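PDB 2RGY: transcriptional regulator, LacI family from Burkholderia phymatum, which probably acts as a sugar-responsive transcriptional regulator, its periplasmic-binding-protein-like region sensing a small effector and so controlling DNA binding. Local coordinates for residues 188-193 / 217-222; 235-240 / 277-282. All coordinates share one frame; numbering follows the deposited sequence.

Contact 1 of 2, residues 188-193 / 217-222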
loop_
_atom_site.group_PDB
_atom_site.type_symbol
_atom_site.label_atom_id
_atom_site.label_comp_id
_atom_site.label_asym_id
_atom_site.label_seq_id
_atom_site.Cartn_x
_atom_site.Cartn_y
_atom_site.Cartn_z
ATOM N N ALA A 188 -21.691 21.499 10.357
ATOM C CA ALA A 188 -21.653 22.330 9.160
ATOM C C ALA A 188 -22.345 21.594 8.017
ATOM O O ALA A 188 -22.030 20.438 7.721
ATOM C CB ALA A 188 -20.209 22.647 8.784
ATOM N N PRO A 189 -23.302 22.253 7.352
ATOM C CA PRO A 189 -23.998 21.589 6.248
ATOM C C PRO A 189 -23.101 21.417 5.025
ATOM O O PRO A 189 -22.214 22.234 4.784
ATOM C CB PRO A 189 -25.167 22.527 5.981
ATOM C CG PRO A 189 -24.554 23.863 6.217
ATOM C CD PRO A 189 -23.771 23.641 7.507
ATOM N N PHE A 190 -23.328 20.351 4.265
ATOM C CA PHE A 190 -22.558 20.099 3.051
ATOM C C PHE A 190 -23.103 18.874 2.332
ATOM O O PHE A 190 -23.506 17.901 2.964
ATOM C CB PHE A 190 -21.067 19.913 3.376
ATOM C CG PHE A 190 -20.737 18.597 4.006
ATOM C CD1 PHE A 190 -20.454 17.484 3.214
ATOM C CD2 PHE A 190 -20.712 18.466 5.395
ATOM C CE1 PHE A 190 -20.144 16.246 3.793
ATOM C CE2 PHE A 190 -20.407 17.242 5.996
ATOM C CZ PHE A 190 -20.120 16.118 5.190
ATOM N N THR A 191 -23.138 18.925 1.008
ATOM C CA THR A 191 -23.635 17.790 0.249
ATOM C C THR A 191 -22.523 17.200 -0.598
ATOM O O THR A 191 -22.680 16.125 -1.168
ATOM C CB THR A 191 -24.805 18.184 -0.677
ATOM O OG1 THR A 191 -24.353 19.146 -1.636
ATOM C CG2 THR A 191 -25.956 18.763 0.137
ATOM N N GLY A 192 -21.404 17.916 -0.671
ATOM C CA GLY A 192 -20.269 17.464 -1.460
ATOM C C GLY A 192 -18.979 17.638 -0.691
ATOM O O GLY A 192 -18.738 18.697 -0.108
ATOM N N LEU A 193 -18.141 16.605 -0.699
ATOM C CA LEU A 193 -16.874 16.614 0.034
ATOM C C LEU A 193 -15.653 16.335 -0.835
ATOM O O LEU A 193 -15.645 15.400 -1.632
ATOM C CB LEU A 193 -16.920 15.568 1.157
ATOM C CG LEU A 193 -15.608 15.268 1.899
ATOM C CD1 LEU A 193 -15.174 16.487 2.684
ATOM C CD2 LEU A 193 -15.801 14.083 2.836
ATOM N N GLY A 217 -25.669 8.877 -2.277
ATOM C CA GLY A 217 -27.000 9.257 -1.825
ATOM C C GLY A 217 -27.100 10.622 -1.163
ATOM O O GLY A 217 -27.609 11.568 -1.758
ATOM N N ASP A 218 -26.615 10.723 0.069
ATOM C CA ASP A 218 -26.666 11.967 0.827
ATOM C C ASP A 218 -25.431 12.839 0.630
ATOM O O ASP A 218 -25.513 14.062 0.701
ATOM C CB ASP A 218 -26.812 11.662 2.316
ATOM C CG ASP A 218 -27.955 10.709 2.606
ATOM O OD1 ASP A 218 -29.060 10.911 2.044
ATOM O OD2 ASP A 218 -27.748 9.759 3.403
ATOM N N VAL A 219 -24.286 12.211 0.392
ATOM C CA VAL A 219 -23.046 12.953 0.210
ATOM C C VAL A 219 -22.220 12.428 -0.947
ATOM O O VAL A 219 -22.017 11.223 -1.074
ATOM C CB VAL A 219 -22.167 12.893 1.477
ATOM C CG1 VAL A 219 -20.856 13.624 1.234
ATOM C CG2 VAL A 219 -22.895 13.522 2.646
ATOM N N SER A 220 -21.751 13.340 -1.792
ATOM C CA SER A 220 -20.916 12.981 -2.928
ATOM C C SER A 220 -19.490 13.227 -2.478
ATOM O O SER A 220 -19.185 14.273 -1.928
ATOM C CB SER A 220 -21.253 13.850 -4.138
ATOM O OG SER A 220 -22.472 13.438 -4.728
ATOM N N VAL A 221 -18.625 12.249 -2.707
ATOM C CA VAL A 221 -17.236 12.340 -2.274
ATOM C C VAL A 221 -16.263 12.178 -3.429
ATOM O O VAL A 221 -16.385 11.251 -4.216
ATOM C CB VAL A 221 -16.922 11.239 -1.224
ATOM C CG1 VAL A 221 -15.477 11.356 -0.751
ATOM C CG2 VAL A 221 -17.886 11.341 -0.052
ATOM N N ILE A 222 -15.298 13.081 -3.536
ATOM C CA ILE A 222 -14.306 12.963 -4.596
ATOM C C ILE A 222 -12.906 12.965 -3.997
ATOM O O ILE A 222 -12.587 13.801 -3.157
ATOM C CB ILE A 222 -14.416 14.095 -5.624
ATOM C CG1 ILE A 222 -13.356 13.896 -6.705
ATOM C CG2 ILE A 222 -14.246 15.442 -4.950
ATOM C CD1 ILE A 222 -13.575 14.758 -7.949
HETATM O O HOH W 1 -25.805 14.981 -1.718
#
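Gly192 and Leu193 pair in parallel with Ser220 and Val221, where strands 192-195 and 220-223 of a beta-alpha-beta unit run side by side in the second lobe of the LacI-type, periplasmic-binding-protein-like fold. Three backbone bonds join them as the ladder of a parallel sheet: Ser220 N to Thr191 O, Leu193 N to Ser220 O at 2.8 Å, and Ile222 N to Leu193 O. Thr191 O also takes a CA-H contact from Val219 and a weak bond from a water that donates more closely to Asp218 O, 2.6 Å away.

Side chains fill in on the face that carries Leu193 and Val221. Just ahead of the paired residues, CG1 of Val219 meets CE1 of Phe190 at 3.7 Å, arriving at the ring edge near its plane; chi1 of 75° places CG of Phe190 between its backbone N and carbonyl carbon, and from there the ring presents its CE1 edge to the valine. Further out, Phe208 of the connecting helix 198-210 packs on Leu193, Val219 and Val221, and Leu183 of helix 173-186 touches Phe190 and Leu193. Ser220 points to the other face, where its OG bonds to Ala281 O. Beside the Leu193 carbonyl, CG2 of Ile222 lies 3.6 Å from Leu193 O.

Contact 2 of 2, residues 235-240 / 277-282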
loop_
_atom_site.group_PDB
_atom_site.type_symbol
_atom_site.label_atom_id
_atom_site.label_comp_id
_atom_site.label_asym_id
_atom_site.label_seq_id
_atom_site.Cartn_x
_atom_site.Cartn_y
_atom_site.Cartn_z
ATOM N N PRO A 235 -18.602 3.041 -1.928
ATOM C CA PRO A 235 -18.686 2.772 -3.372
ATOM C C PRO A 235 -17.401 3.128 -4.118
ATOM O O PRO A 235 -16.514 3.771 -3.555
ATOM C CB PRO A 235 -19.847 3.654 -3.801
ATOM C CG PRO A 235 -19.638 4.870 -2.935
ATOM C CD PRO A 235 -19.387 4.238 -1.581
ATOM N N ALA A 236 -17.309 2.719 -5.381
ATOM C CA ALA A 236 -16.127 3.008 -6.193
ATOM C C ALA A 236 -15.864 4.511 -6.126
ATOM O O ALA A 236 -16.737 5.314 -6.446
ATOM C CB ALA A 236 -16.352 2.564 -7.630
ATOM N N LEU A 237 -14.653 4.879 -5.710
ATOM C CA LEU A 237 -14.290 6.283 -5.525
ATOM C C LEU A 237 -13.922 7.092 -6.759
ATOM O O LEU A 237 -12.976 6.752 -7.482
ATOM C CB LEU A 237 -13.139 6.386 -4.519
ATOM C CG LEU A 237 -12.685 7.796 -4.136
ATOM C CD1 LEU A 237 -13.784 8.489 -3.329
ATOM C CD2 LEU A 237 -11.397 7.712 -3.331
ATOM N N THR A 238 -14.672 8.172 -6.984
ATOM C CA THR A 238 -14.409 9.082 -8.093
ATOM C C THR A 238 -13.213 9.888 -7.611
ATOM O O THR A 238 -13.211 10.409 -6.494
ATOM C CB THR A 238 -15.621 10.005 -8.363
ATOM O OG1 THR A 238 -16.693 9.223 -8.917
ATOM C CG2 THR A 238 -15.245 11.123 -9.339
ATOM N N SER A 239 -12.186 9.980 -8.444
ATOM C CA SER A 239 -10.972 10.664 -8.036
ATOM C C SER A 239 -10.273 11.417 -9.156
ATOM O O SER A 239 -10.388 11.060 -10.321
ATOM C CB SER A 239 -10.008 9.629 -7.440
ATOM O OG SER A 239 -8.792 10.206 -6.993
ATOM N N VAL A 240 -9.555 12.471 -8.781
ATOM C CA VAL A 240 -8.788 13.257 -9.732
ATOM C C VAL A 240 -7.551 12.406 -10.049
ATOM O O VAL A 240 -6.808 11.999 -9.149
ATOM C CB VAL A 240 -8.353 14.604 -9.115
ATOM C CG1 VAL A 240 -7.392 15.319 -10.042
ATOM C CG2 VAL A 240 -9.580 15.477 -8.852
ATOM N N ARG A 277 -16.292 7.529 -11.117
ATOM C CA ARG A 277 -16.712 6.207 -10.676
ATOM C C ARG A 277 -18.103 6.313 -10.083
ATOM O O ARG A 277 -18.990 6.863 -10.733
ATOM C CB ARG A 277 -15.687 5.625 -9.693
ATOM C CG ARG A 277 -14.305 5.485 -10.345
ATOM C CD ARG A 277 -13.505 4.324 -9.784
ATOM N NE ARG A 277 -12.231 4.127 -10.479
ATOM C CZ ARG A 277 -11.167 4.912 -10.339
ATOM N NH1 ARG A 277 -11.211 5.959 -9.526
ATOM N NH2 ARG A 277 -10.053 4.644 -11.006
ATOM N N ALA A 278 -18.312 5.846 -8.856
ATOM C CA ALA A 278 -19.657 5.897 -8.297
ATOM C C ALA A 278 -19.880 6.698 -7.023
ATOM O O ALA A 278 -20.970 6.645 -6.449
ATOM C CB ALA A 278 -20.166 4.471 -8.096
ATOM N N SER A 279 -18.883 7.450 -6.574
ATOM C CA SER A 279 -19.042 8.207 -5.337
ATOM C C SER A 279 -19.593 9.616 -5.523
ATOM O O SER A 279 -19.865 10.305 -4.548
ATOM C CB SER A 279 -17.715 8.283 -4.585
ATOM O OG SER A 279 -16.762 8.950 -5.371
ATOM N N VAL A 280 -19.746 10.050 -6.767
ATOM C CA VAL A 280 -20.300 11.376 -7.035
ATOM C C VAL A 280 -21.591 11.266 -7.857
ATOM O O VAL A 280 -21.618 10.612 -8.899
ATOM C CB VAL A 280 -19.291 12.281 -7.792
ATOM C CG1 VAL A 280 -19.923 13.650 -8.078
ATOM C CG2 VAL A 280 -18.029 12.456 -6.964
ATOM N N ALA A 281 -22.656 11.901 -7.373
ATOM C CA ALA A 281 -23.949 11.889 -8.052
ATOM C C ALA A 281 -24.588 13.274 -7.949
ATOM O O ALA A 281 -24.098 14.134 -7.227
ATOM C CB ALA A 281 -24.864 10.835 -7.423
ATOM N N ARG A 282 -25.682 13.494 -8.669
ATOM C CA ARG A 282 -26.352 14.791 -8.637
ATOM C C ARG A 282 -27.051 15.046 -7.297
ATOM O O ARG A 282 -27.607 14.085 -6.727
ATOM C CB ARG A 282 -27.361 14.865 -9.785
ATOM C CG ARG A 282 -28.128 16.167 -9.875
ATOM C CD ARG A 282 -28.128 16.686 -11.303
ATOM N NE ARG A 282 -27.512 18.006 -11.347
ATOM C CZ ARG A 282 -26.500 18.332 -12.138
ATOM N NH1 ARG A 282 -25.979 17.436 -12.976
ATOM N NH2 ARG A 282 -25.996 19.552 -12.074
HETATM O O HOH W 2 -19.356 9.264 -9.483
#
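Pro235, which follows a cis peptide bond, lays its ring against the 278-279 backbone, with CG 4.2 Å from Ser279 CA. Here the C-terminal segment, without regular secondary structure, folds back over the entry to strand 238-241 of the periplasmic-binding-protein-like lobe. At Ala236 the methyl meets the aliphatic start of Arg277, CB to CB 3.8 Å, while Ala236 O accepts from Ala278 N, a donor 37° above the carbonyl plane.

The carbonyl oxygen of Leu237 receives Arg277 NH1 at 2.8 Å, at the edge of the guanidinium and in its plane. CG and CD of Arg277 each lie 3.4 Å from Leu237 O, CD being placed there by a bend at chi2 (-149°). The second terminal nitrogen, NH2, forms a salt bridge with Asp226, which probably helps to fix the rotation of the guanidinium. On the leucine side chain, CD1 comes 3.6 Å from Ser279 OG.

Thr238 is bonded through both its amide N and its OG1. The amide donates an almost straight bond (171°) to Ser279 OG, which in turn bonds to Val221 O. OG1 accepts from Arg277 N at 2.8 Å and lies 2.7 Å from a water that accepts from Val280 N, so the hydroxyl is linked to Arg277 and, through the water, to Val280. The Thr238 and Val280 side chains cross at about a right angle, Thr238 CB lying 3.7 Å from Val280 CG2. Beyond, Ser239 pairs through its backbone with Ser275 of antiparallel strand 273-275, Thr238 and Val240 bond through theirs to Gly223 of the neighbouring parallel strand 220-223, and Leu237 packs on Asp198 and Ala201 of helix 198-210.

How the contacts relate
The two contacts follow each other along the chain, contact 1 closing before contact 2 opens, and their centres lie 11 Å apart on the same side of the chain's centre. Both belong to the mixed sheet of the second lobe, in which strands 220-223 and 238-241 are neighbours. They touch directly, Ile222 CG1 packing 3.5 Å from Thr238 O. Contact 1 thus joins two parallel strands within the sheet, while contact 2 brings residues 277-280, just before the end of the modelled chain, onto the start of the next strand. Together they tie three successive strands and the C-terminal segment into one lobe; in relatives the effector site lies between the two lobes.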